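Protein ApaG (Shewanella oneidensis, PDB 1TZA) is of unknown function but adopts an all-beta, immunoglobulin-like fold of the ApaG family and assembles with a second copy of itself. Local coordinates at residues Gln42-Thr48 and Tyr100-Ser106; Val12-Tyr16 and Phe117-Pro122; Glu26-Tyr32 and Gly86-Pro92. All coordinates share one frame; numbering follows the deposited sequence.

Contact 1. Residues Gln42-Thr48 and Tyr100-Ser106; sequences QAAKLET and YGMVSES
Backbone bonds dominate where Lys45 and Val103 face each other in the antiparallel ladder of 42-48 and 100-106, two strand ends whose local directions differ by 146°. Lys45 N reaches Val103 O at 2.8 Å on an almost straight path (173° at the hydrogen), and Val103 N returns the bond to Lys45 O. Beyond Leu46 the register slips by one residue: Glu47 N and Thr48 N both donate to Gly101 O, at 2.8 Å and 3.2 Å, which is the signature of a classic beta bulge. Two donors thus grip one carbonyl oxygen, while Gly101 N bonds back to Thr48 O.

The apolar contacts lie on the face that carries Ala44, Leu46 and Met102. A methyl of Leu46, CD1, sits 4.0 Å from the centroid of the Tyr100 ring, over its face, while Thr48 O lies at the ring's edge. Met102, a selenomethionine, folds back on itself through bends at chi2 and chi3, which bring SE to 3.8 Å from Leu46 CB and CE to 3.7 Å from Ala44 CB. On the other face the Glu47 carboxylate lies across Val103, its OE1 3.2 Å from CG1.

Within 100-106, Ser104 OG and Ser106 OG share a hydrogen bond, and beyond the contact Tyr100 OH bonds to Tyr83 OH. Strand 109-120 flanks the second segment, Met102 pairing with Phe110, whereas across the interior Leu46 meets Ile36, and Tyr100 meets both Ile34 and Ile36, of strand 28-38.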
loop_
_atom_site.group_PDB
_atom_site.type_symbol
_atom_site.label_atom_id
_atom_site.label_comp_id
_atom_site.label_asym_id
_atom_site.label_seq_id
_atom_site.Cartn_x
_atom_site.Cartn_y
_atom_site.Cartn_z
ATOM N N GLN A 42 -19.846 -19.498 -16.817
ATOM C CA GLN A 42 -18.615 -19.766 -17.547
ATOM C C GLN A 42 -17.456 -18.968 -16.947
ATOM O O GLN A 42 -17.660 -17.887 -16.400
ATOM C CB GLN A 42 -18.855 -19.385 -19.005
ATOM C CG GLN A 42 -17.658 -19.283 -19.915
ATOM C CD GLN A 42 -18.099 -18.928 -21.331
ATOM O OE1 GLN A 42 -18.981 -18.080 -21.523
ATOM N NE2 GLN A 42 -17.496 -19.575 -22.328
ATOM N N ALA A 43 -16.243 -19.505 -17.039
ATOM C CA ALA A 43 -15.074 -18.827 -16.487
ATOM C C ALA A 43 -14.829 -17.487 -17.175
ATOM O O ALA A 43 -15.130 -17.322 -18.357
ATOM C CB ALA A 43 -13.837 -19.718 -16.612
ATOM N N ALA A 44 -14.286 -16.537 -16.419
ATOM C CA ALA A 44 -13.986 -15.204 -16.937
ATOM C C ALA A 44 -12.577 -14.794 -16.510
ATOM O O ALA A 44 -12.210 -14.905 -15.335
ATOM C CB ALA A 44 -15.007 -14.195 -16.425
ATOM N N LYS A 45 -11.798 -14.319 -17.475
ATOM C CA LYS A 45 -10.429 -13.910 -17.225
ATOM C C LYS A 45 -10.262 -12.398 -17.273
ATOM O O LYS A 45 -10.639 -11.746 -18.254
ATOM C CB LYS A 45 -9.518 -14.567 -18.255
ATOM C CG LYS A 45 -8.040 -14.304 -18.081
ATOM C CD LYS A 45 -7.281 -15.029 -19.178
ATOM C CE LYS A 45 -5.802 -14.789 -19.084
ATOM N NZ LYS A 45 -5.098 -15.431 -20.224
ATOM N N LEU A 46 -9.690 -11.848 -16.205
ATOM C CA LEU A 46 -9.452 -10.409 -16.110
ATOM C C LEU A 46 -8.153 -10.078 -16.842
ATOM O O LEU A 46 -7.070 -10.411 -16.369
ATOM C CB LEU A 46 -9.356 -10.001 -14.635
ATOM C CG LEU A 46 -9.371 -8.507 -14.299
ATOM C CD1 LEU A 46 -9.693 -8.314 -12.817
ATOM C CD2 LEU A 46 -8.033 -7.888 -14.668
ATOM N N GLU A 47 -8.255 -9.424 -17.993
ATOM C CA GLU A 47 -7.060 -9.096 -18.761
ATOM C C GLU A 47 -6.499 -7.695 -18.535
ATOM O O GLU A 47 -5.283 -7.528 -18.419
ATOM C CB GLU A 47 -7.324 -9.311 -20.253
ATOM C CG GLU A 47 -7.447 -10.778 -20.629
ATOM C CD GLU A 47 -7.530 -11.004 -22.125
ATOM O OE1 GLU A 47 -7.299 -12.150 -22.564
ATOM O OE2 GLU A 47 -7.829 -10.042 -22.862
ATOM N N THR A 48 -7.372 -6.694 -18.467
ATOM C CA THR A 48 -6.918 -5.318 -18.265
ATOM C C THR A 48 -7.706 -4.535 -17.224
ATOM O O THR A 48 -8.791 -4.931 -16.800
ATOM C CB THR A 48 -7.010 -4.492 -19.558
ATOM O OG1 THR A 48 -8.386 -4.405 -19.946
ATOM C CG2 THR A 48 -6.193 -5.122 -20.674
ATOM N N TYR A 100 -12.680 -3.141 -15.901
ATOM C CA TYR A 100 -11.755 -4.250 -16.048
ATOM C C TYR A 100 -12.071 -4.853 -17.405
ATOM O O TYR A 100 -13.241 -5.077 -17.726
ATOM C CB TYR A 100 -11.996 -5.313 -14.970
ATOM C CG TYR A 100 -11.544 -4.930 -13.588
ATOM C CD1 TYR A 100 -10.268 -4.416 -13.370
ATOM C CD2 TYR A 100 -12.369 -5.132 -12.485
ATOM C CE1 TYR A 100 -9.819 -4.115 -12.082
ATOM C CE2 TYR A 100 -11.936 -4.838 -11.191
ATOM C CZ TYR A 100 -10.652 -4.331 -10.996
ATOM O OH TYR A 100 -10.197 -4.061 -9.718
ATOM N N GLY A 101 -11.049 -5.102 -18.213
ATOM C CA GLY A 101 -11.289 -5.701 -19.513
ATOM C C GLY A 101 -11.344 -7.207 -19.341
ATOM O O GLY A 101 -10.308 -7.843 -19.166
HETATM N N MSE A 102 -12.543 -7.781 -19.376
HETATM C CA MSE A 102 -12.703 -9.228 -19.207
HETATM C C MSE A 102 -12.804 -9.983 -20.528
HETATM O O MSE A 102 -13.182 -9.419 -21.552
HETATM C CB MSE A 102 -13.976 -9.544 -18.406
HETATM C CG MSE A 102 -14.192 -8.734 -17.132
HETATM SE SE MSE A 102 -12.925 -9.119 -15.727
HETATM C CE MSE A 102 -13.103 -11.059 -15.649
ATOM N N VAL A 103 -12.465 -11.267 -20.490
ATOM C CA VAL A 103 -12.584 -12.136 -21.653
ATOM C C VAL A 103 -13.122 -13.458 -21.117
ATOM O O VAL A 103 -12.665 -13.946 -20.080
ATOM C CB VAL A 103 -11.230 -12.367 -22.384
ATOM C CG1 VAL A 103 -10.206 -12.963 -21.438
ATOM C CG2 VAL A 103 -11.447 -13.293 -23.584
ATOM N N SER A 104 -14.110 -14.023 -21.808
ATOM C CA SER A 104 -14.718 -15.276 -21.374
ATOM C C SER A 104 -14.068 -16.499 -22.006
ATOM O O SER A 104 -13.326 -16.392 -22.983
ATOM C CB SER A 104 -16.211 -15.281 -21.708
ATOM O OG SER A 104 -16.409 -15.301 -23.112
ATOM N N GLU A 105 -14.357 -17.658 -21.425
ATOM C CA GLU A 105 -13.844 -18.930 -21.916
ATOM C C GLU A 105 -14.155 -19.024 -23.408
ATOM O O GLU A 105 -13.341 -19.511 -24.195
ATOM C CB GLU A 105 -14.534 -20.083 -21.179
ATOM C CG GLU A 105 -14.044 -21.471 -21.551
ATOM C CD GLU A 105 -12.833 -21.897 -20.745
ATOM O OE1 GLU A 105 -12.968 -22.041 -19.509
ATOM O OE2 GLU A 105 -11.749 -22.089 -21.340
ATOM N N SER A 106 -15.338 -18.546 -23.785
ATOM C CA SER A 106 -15.773 -18.575 -25.179
ATOM C C SER A 106 -15.004 -17.578 -26.040
ATOM O O SER A 106 -15.225 -17.504 -27.250
ATOM C CB SER A 106 -17.281 -18.292 -25.283
ATOM O OG SER A 106 -17.600 -16.964 -24.909
#

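Contact 2. Residues Val12-Tyr16 and Phe117-Pro122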
loop_
_atom_site.group_PDB
_atom_site.type_symbol
_atom_site.label_atom_id
_atom_site.label_comp_id
_atom_site.label_asym_id
_atom_site.label_seq_id
_atom_site.Cartn_x
_atom_site.Cartn_y
_atom_site.Cartn_z
ATOM N N VAL A 12 -15.970 -3.364 -3.264
ATOM C CA VAL A 12 -14.716 -2.796 -2.804
ATOM C C VAL A 12 -14.753 -2.131 -1.441
ATOM O O VAL A 12 -15.734 -1.475 -1.071
ATOM C CB VAL A 12 -14.203 -1.753 -3.830
ATOM C CG1 VAL A 12 -15.276 -0.726 -4.079
ATOM C CG2 VAL A 12 -12.937 -1.062 -3.323
ATOM N N LYS A 13 -13.671 -2.315 -0.692
ATOM C CA LYS A 13 -13.514 -1.679 0.605
ATOM C C LYS A 13 -12.140 -0.994 0.575
ATOM O O LYS A 13 -11.232 -1.432 -0.145
ATOM C CB LYS A 13 -13.622 -2.710 1.741
ATOM C CG LYS A 13 -12.822 -3.990 1.553
ATOM C CD LYS A 13 -13.135 -4.992 2.669
ATOM C CE LYS A 13 -12.407 -6.330 2.473
ATOM N NZ LYS A 13 -12.807 -7.340 3.507
ATOM N N THR A 14 -11.991 0.095 1.320
ATOM C CA THR A 14 -10.731 0.826 1.325
ATOM C C THR A 14 -10.236 1.129 2.722
ATOM O O THR A 14 -10.968 0.982 3.701
ATOM C CB THR A 14 -10.864 2.160 0.592
ATOM O OG1 THR A 14 -11.810 2.976 1.289
ATOM C CG2 THR A 14 -11.319 1.943 -0.835
ATOM N N GLU A 15 -8.993 1.590 2.802
ATOM C CA GLU A 15 -8.382 1.892 4.084
ATOM C C GLU A 15 -7.258 2.920 3.962
ATOM O O GLU A 15 -6.430 2.856 3.037
ATOM C CB GLU A 15 -7.840 0.599 4.672
ATOM C CG GLU A 15 -7.300 0.708 6.074
ATOM C CD GLU A 15 -6.749 -0.616 6.548
ATOM O OE1 GLU A 15 -7.506 -1.611 6.522
ATOM O OE2 GLU A 15 -5.565 -0.666 6.935
ATOM N N TYR A 16 -7.239 3.881 4.880
ATOM C CA TYR A 16 -6.198 4.892 4.863
ATOM C C TYR A 16 -5.019 4.260 5.566
ATOM O O TYR A 16 -5.108 3.900 6.742
ATOM C CB TYR A 16 -6.631 6.151 5.609
ATOM C CG TYR A 16 -5.511 7.150 5.793
ATOM C CD1 TYR A 16 -4.752 7.581 4.709
ATOM C CD2 TYR A 16 -5.217 7.673 7.052
ATOM C CE1 TYR A 16 -3.720 8.510 4.868
ATOM C CE2 TYR A 16 -4.188 8.608 7.226
ATOM C CZ TYR A 16 -3.443 9.019 6.125
ATOM O OH TYR A 16 -2.421 9.924 6.283
ATOM N N PHE A 117 -15.984 4.743 -5.838
ATOM C CA PHE A 117 -15.878 4.551 -4.400
ATOM C C PHE A 117 -14.897 5.602 -3.877
ATOM O O PHE A 117 -14.009 6.055 -4.599
ATOM C CB PHE A 117 -15.411 3.118 -4.059
ATOM C CG PHE A 117 -14.079 2.740 -4.655
ATOM C CD1 PHE A 117 -12.885 3.073 -4.010
ATOM C CD2 PHE A 117 -14.018 2.037 -5.854
ATOM C CE1 PHE A 117 -11.639 2.707 -4.555
ATOM C CE2 PHE A 117 -12.781 1.666 -6.410
ATOM C CZ PHE A 117 -11.590 2.004 -5.753
ATOM N N ARG A 118 -15.073 5.983 -2.620
ATOM C CA ARG A 118 -14.261 7.009 -1.993
ATOM C C ARG A 118 -12.992 6.538 -1.323
ATOM O O ARG A 118 -12.810 5.353 -1.039
ATOM C CB ARG A 118 -15.099 7.744 -0.949
ATOM C CG ARG A 118 -15.925 6.792 -0.084
ATOM C CD ARG A 118 -15.387 6.612 1.330
ATOM N NE ARG A 118 -15.686 7.762 2.174
ATOM C CZ ARG A 118 -15.893 7.691 3.485
ATOM N NH1 ARG A 118 -15.835 6.520 4.104
ATOM N NH2 ARG A 118 -16.161 8.791 4.179
ATOM N N LEU A 119 -12.115 7.504 -1.085
ATOM C CA LEU A 119 -10.863 7.294 -0.387
ATOM C C LEU A 119 -10.904 8.462 0.588
ATOM O O LEU A 119 -11.007 9.607 0.173
ATOM C CB LEU A 119 -9.673 7.418 -1.345
ATOM C CG LEU A 119 -9.530 6.315 -2.404
ATOM C CD1 LEU A 119 -8.333 6.591 -3.309
ATOM C CD2 LEU A 119 -9.368 4.979 -1.713
ATOM N N ALA A 120 -10.869 8.185 1.882
ATOM C CA ALA A 120 -10.914 9.274 2.838
ATOM C C ALA A 120 -10.222 8.927 4.140
ATOM O O ALA A 120 -10.336 7.802 4.640
ATOM C CB ALA A 120 -12.377 9.687 3.103
ATOM N N THR A 121 -9.488 9.895 4.682
ATOM C CA THR A 121 -8.804 9.685 5.942
ATOM C C THR A 121 -9.919 9.659 6.966
ATOM O O THR A 121 -10.849 10.447 6.886
ATOM C CB THR A 121 -7.821 10.825 6.254
ATOM O OG1 THR A 121 -8.468 12.093 6.065
ATOM C CG2 THR A 121 -6.599 10.725 5.342
ATOM N N PRO A 122 -9.845 8.750 7.941
ATOM C CA PRO A 122 -10.911 8.687 8.948
ATOM C C PRO A 122 -11.282 10.015 9.614
ATOM O O PRO A 122 -10.419 10.864 9.878
ATOM C CB PRO A 122 -10.383 7.658 9.946
ATOM C CG PRO A 122 -8.872 7.794 9.812
ATOM C CD PRO A 122 -8.705 7.896 8.318
HETATM O O HOH W 1 -10.912 5.051 3.329
HETATM O O HOH W 2 -14.599 3.116 -0.070
#
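Tyr16 and Thr121 meet where the two sheets of the beta sandwich come together along one margin. Strand 12-16 belongs to the three-stranded sheet and strand 117-120 to the other; their directions differ by 13°, but their axes come no closer than 6.8 Å, so side chains and water, rather than a ladder of backbone bonds, fill the interval. Such a seam illustrates how a sandwich can be closed at its side.

Tyr16 loses more surface here than any other residue of the two segments. With CG anti to the backbone N (chi1 172°), its ring runs alongside Thr121, and the methyl CG2 of that threonine stands 3.4 Å from the ring centroid, practically on the normal. Pro122 adds its CD, 3.7 Å from Tyr16 CD2. Beyond the contact the tyrosine ring also meets that of Phe30, on the next strand of its own sheet.

At the other end Phe117 plays the matching part. Val12 crosses it at about a right angle and sets CG2 over the middle of the phenylalanine ring, 3.9 Å from the centroid, while its other methyl, CG1, approaches CD2 of the same ring.

Between these two aromatic contacts, Thr14 divides its branches by polarity. Its methyl turns to apolar neighbours, CG2 lying 3.7 Å from Leu119 CD2 and about as near the Phe117 ring. The hydroxyl instead holds two waters that bridge the strands: one donates to Ala120 O and lies 3.0 Å from Thr14 OG1, and the other donates to Arg118 O, 3.0 Å away, and lies 3.1 Å from the same Thr14 OG1.

Contact 3. Residues Glu26-Tyr32 and Gly86-Pro92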
loop_
_atom_site.group_PDB
_atom_site.type_symbol
_atom_site.label_atom_id
_atom_site.label_comp_id
_atom_site.label_asym_id
_atom_site.label_seq_id
_atom_site.Cartn_x
_atom_site.Cartn_y
_atom_site.Cartn_z
ATOM N N GLU A 26 1.707 17.289 0.095
ATOM C CA GLU A 26 0.830 16.374 0.806
ATOM C C GLU A 26 0.666 15.084 0.019
ATOM O O GLU A 26 0.451 15.113 -1.196
ATOM C CB GLU A 26 -0.544 17.015 1.028
ATOM C CG GLU A 26 -0.539 18.174 2.010
ATOM C CD GLU A 26 -1.899 18.854 2.128
ATOM O OE1 GLU A 26 -2.925 18.143 2.242
ATOM O OE2 GLU A 26 -1.936 20.104 2.116
ATOM N N LYS A 27 0.780 13.958 0.716
ATOM C CA LYS A 27 0.620 12.641 0.108
ATOM C C LYS A 27 -0.081 11.737 1.111
ATOM O O LYS A 27 0.275 11.707 2.289
ATOM C CB LYS A 27 1.981 12.028 -0.254
ATOM C CG LYS A 27 2.764 12.762 -1.328
ATOM C CD LYS A 27 4.180 12.186 -1.433
ATOM C CE LYS A 27 5.104 13.068 -2.272
ATOM N NZ LYS A 27 4.720 13.111 -3.713
ATOM N N TYR A 28 -1.076 10.996 0.641
ATOM C CA TYR A 28 -1.816 10.099 1.509
ATOM C C TYR A 28 -1.917 8.723 0.863
ATOM O O TYR A 28 -2.478 8.583 -0.225
ATOM C CB TYR A 28 -3.207 10.673 1.782
ATOM C CG TYR A 28 -3.163 12.079 2.324
ATOM C CD1 TYR A 28 -3.111 13.180 1.468
ATOM C CD2 TYR A 28 -3.137 12.310 3.695
ATOM C CE1 TYR A 28 -3.032 14.484 1.970
ATOM C CE2 TYR A 28 -3.057 13.605 4.207
ATOM C CZ TYR A 28 -3.005 14.684 3.340
ATOM O OH TYR A 28 -2.911 15.958 3.846
ATOM N N LEU A 29 -1.358 7.716 1.536
ATOM C CA LEU A 29 -1.363 6.343 1.032
ATOM C C LEU A 29 -2.616 5.566 1.437
ATOM O O LEU A 29 -2.917 5.409 2.621
ATOM C CB LEU A 29 -0.116 5.582 1.511
ATOM C CG LEU A 29 -0.100 4.076 1.177
ATOM C CD1 LEU A 29 -0.029 3.880 -0.346
ATOM C CD2 LEU A 29 1.089 3.394 1.843
ATOM N N PHE A 30 -3.333 5.076 0.434
ATOM C CA PHE A 30 -4.551 4.304 0.645
ATOM C C PHE A 30 -4.395 2.906 0.070
ATOM O O PHE A 30 -3.636 2.688 -0.866
ATOM C CB PHE A 30 -5.735 4.960 -0.076
ATOM C CG PHE A 30 -6.261 6.195 0.599
ATOM C CD1 PHE A 30 -7.166 6.093 1.662
ATOM C CD2 PHE A 30 -5.885 7.465 0.151
ATOM C CE1 PHE A 30 -7.694 7.241 2.267
ATOM C CE2 PHE A 30 -6.404 8.618 0.747
ATOM C CZ PHE A 30 -7.313 8.504 1.807
ATOM N N SER A 31 -5.121 1.959 0.637
ATOM C CA SER A 31 -5.119 0.612 0.111
ATOM C C SER A 31 -6.570 0.358 -0.259
ATOM O O SER A 31 -7.483 0.943 0.343
ATOM C CB SER A 31 -4.692 -0.415 1.165
ATOM O OG SER A 31 -5.679 -0.576 2.174
ATOM N N TYR A 32 -6.779 -0.478 -1.271
ATOM C CA TYR A 32 -8.124 -0.864 -1.666
ATOM C C TYR A 32 -8.119 -2.365 -1.949
ATOM O O TYR A 32 -7.175 -2.900 -2.543
ATOM C CB TYR A 32 -8.625 -0.056 -2.881
ATOM C CG TYR A 32 -7.765 -0.109 -4.124
ATOM C CD1 TYR A 32 -7.750 -1.232 -4.942
ATOM C CD2 TYR A 32 -6.985 0.984 -4.490
ATOM C CE1 TYR A 32 -6.982 -1.266 -6.102
ATOM C CE2 TYR A 32 -6.220 0.968 -5.634
ATOM C CZ TYR A 32 -6.221 -0.160 -6.442
ATOM O OH TYR A 32 -5.462 -0.173 -7.586
ATOM N N GLY A 86 -3.118 -0.313 -3.997
ATOM C CA GLY A 86 -3.230 0.959 -3.313
ATOM C C GLY A 86 -2.929 2.146 -4.204
ATOM O O GLY A 86 -2.607 1.993 -5.382
ATOM N N THR A 87 -3.037 3.341 -3.639
ATOM C CA THR A 87 -2.755 4.543 -4.399
ATOM C C THR A 87 -2.437 5.676 -3.445
ATOM O O THR A 87 -2.851 5.647 -2.285
ATOM C CB THR A 87 -3.957 4.956 -5.263
ATOM O OG1 THR A 87 -3.566 6.027 -6.127
ATOM C CG2 THR A 87 -5.107 5.423 -4.386
ATOM N N VAL A 88 -1.699 6.669 -3.938
ATOM C CA VAL A 88 -1.320 7.828 -3.136
ATOM C C VAL A 88 -2.029 9.079 -3.647
ATOM O O VAL A 88 -1.893 9.428 -4.814
ATOM C CB VAL A 88 0.204 8.083 -3.201
ATOM C CG1 VAL A 88 0.537 9.400 -2.507
ATOM C CG2 VAL A 88 0.955 6.944 -2.538
ATOM N N LEU A 89 -2.783 9.754 -2.785
ATOM C CA LEU A 89 -3.479 10.972 -3.204
ATOM C C LEU A 89 -2.811 12.211 -2.641
ATOM O O LEU A 89 -2.161 12.144 -1.601
ATOM C CB LEU A 89 -4.930 10.971 -2.729
ATOM C CG LEU A 89 -5.931 10.021 -3.370
ATOM C CD1 LEU A 89 -7.306 10.296 -2.759
ATOM C CD2 LEU A 89 -5.961 10.222 -4.884
ATOM N N ASP A 90 -2.981 13.342 -3.321
ATOM C CA ASP A 90 -2.412 14.590 -2.827
ATOM C C ASP A 90 -3.404 15.303 -1.907
ATOM O O ASP A 90 -3.112 16.380 -1.388
ATOM C CB ASP A 90 -1.977 15.518 -3.980
ATOM C CG ASP A 90 -3.077 15.756 -4.996
ATOM O OD1 ASP A 90 -4.272 15.594 -4.660
ATOM O OD2 ASP A 90 -2.740 16.125 -6.139
ATOM N N THR A 91 -4.577 14.698 -1.715
ATOM C CA THR A 91 -5.616 15.231 -0.813
ATOM C C THR A 91 -6.145 14.071 0.039
ATOM O O THR A 91 -6.103 12.927 -0.391
ATOM C CB THR A 91 -6.813 15.868 -1.589
ATOM O OG1 THR A 91 -7.334 14.922 -2.536
ATOM C CG2 THR A 91 -6.369 17.136 -2.319
ATOM N N PRO A 92 -6.629 14.353 1.261
ATOM C CA PRO A 92 -7.153 13.304 2.143
ATOM C C PRO A 92 -8.473 12.690 1.692
ATOM O O PRO A 92 -9.002 11.778 2.336
ATOM C CB PRO A 92 -7.273 14.013 3.494
ATOM C CG PRO A 92 -7.561 15.428 3.104
ATOM C CD PRO A 92 -6.594 15.650 1.962
#
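Antiparallel backbones join Tyr28 to Leu89 and Phe30 to Thr87 in two hydrogen-bonded pairs, with local strand axes 4.6 Å apart and their directions at 153°. Phe30 N to Thr87 O, at 2.8 Å, is the straightest of the four bonds, with 167° at the hydrogen. Ser31 lies opposite Gly86, with the two CA atoms 3.9 Å apart, and Gly86 has no side chain to crowd Phe30 O.

Tyr28 leans over the turn that follows Leu89. Its CG lies anti to the carbonyl carbon (chi1 -54°), which swings the ring alongside Pro92, whose CD is 3.7 Å from Tyr28 CE1 and whose CB stands over the ring face. The hydroxyl donates to Glu26, with Tyr28 OH 2.7 Å from OE1 and above the carboxylate plane. A leucine in place of Tyr28 would probably leave the Glu26 carboxylate without this donor and Pro92 without the flat surface it packs on.

These segments are an inner and an outer strand of the three-stranded sheet of the immunoglobulin-like sandwich, and the face bearing Tyr28, Phe30, Thr87 and Leu89 turns toward strand 109-120, where Leu119 touches the last three. Phe30 crosses Leu89 at about a right angle, CE2 being 4.0 Å from CD1. On the reverse face Leu29 CD1 touches Val88 CG2 at 3.9 Å; here the second subunit approaches, its own Val88 packing on Val88 and its Gly86 on Leu29.

In the fold
Contacts 2 and 3 are neighbours, their centres about 9 Å apart, whereas contact 1 lies on the opposite side of the chain's centre, about 27 Å from contact 2 and 29 Å from contact 3, centre to centre. Strands 8-19 and 28-38 pair in the three-stranded sheet, where Glu15 O probably accepts a hydrogen bond from Ser31 N; strands 93-104 and 109-120 pair in the other. Along the chain, contact 2 joins the early and late segments and encloses both others, while the segments of contacts 1 and 3 alternate. This interleaving ties distant parts of the sequence into one sandwich: contacts 1 and 3 each pair two strands within one sheet, and contact 2 packs the two sheets against each other.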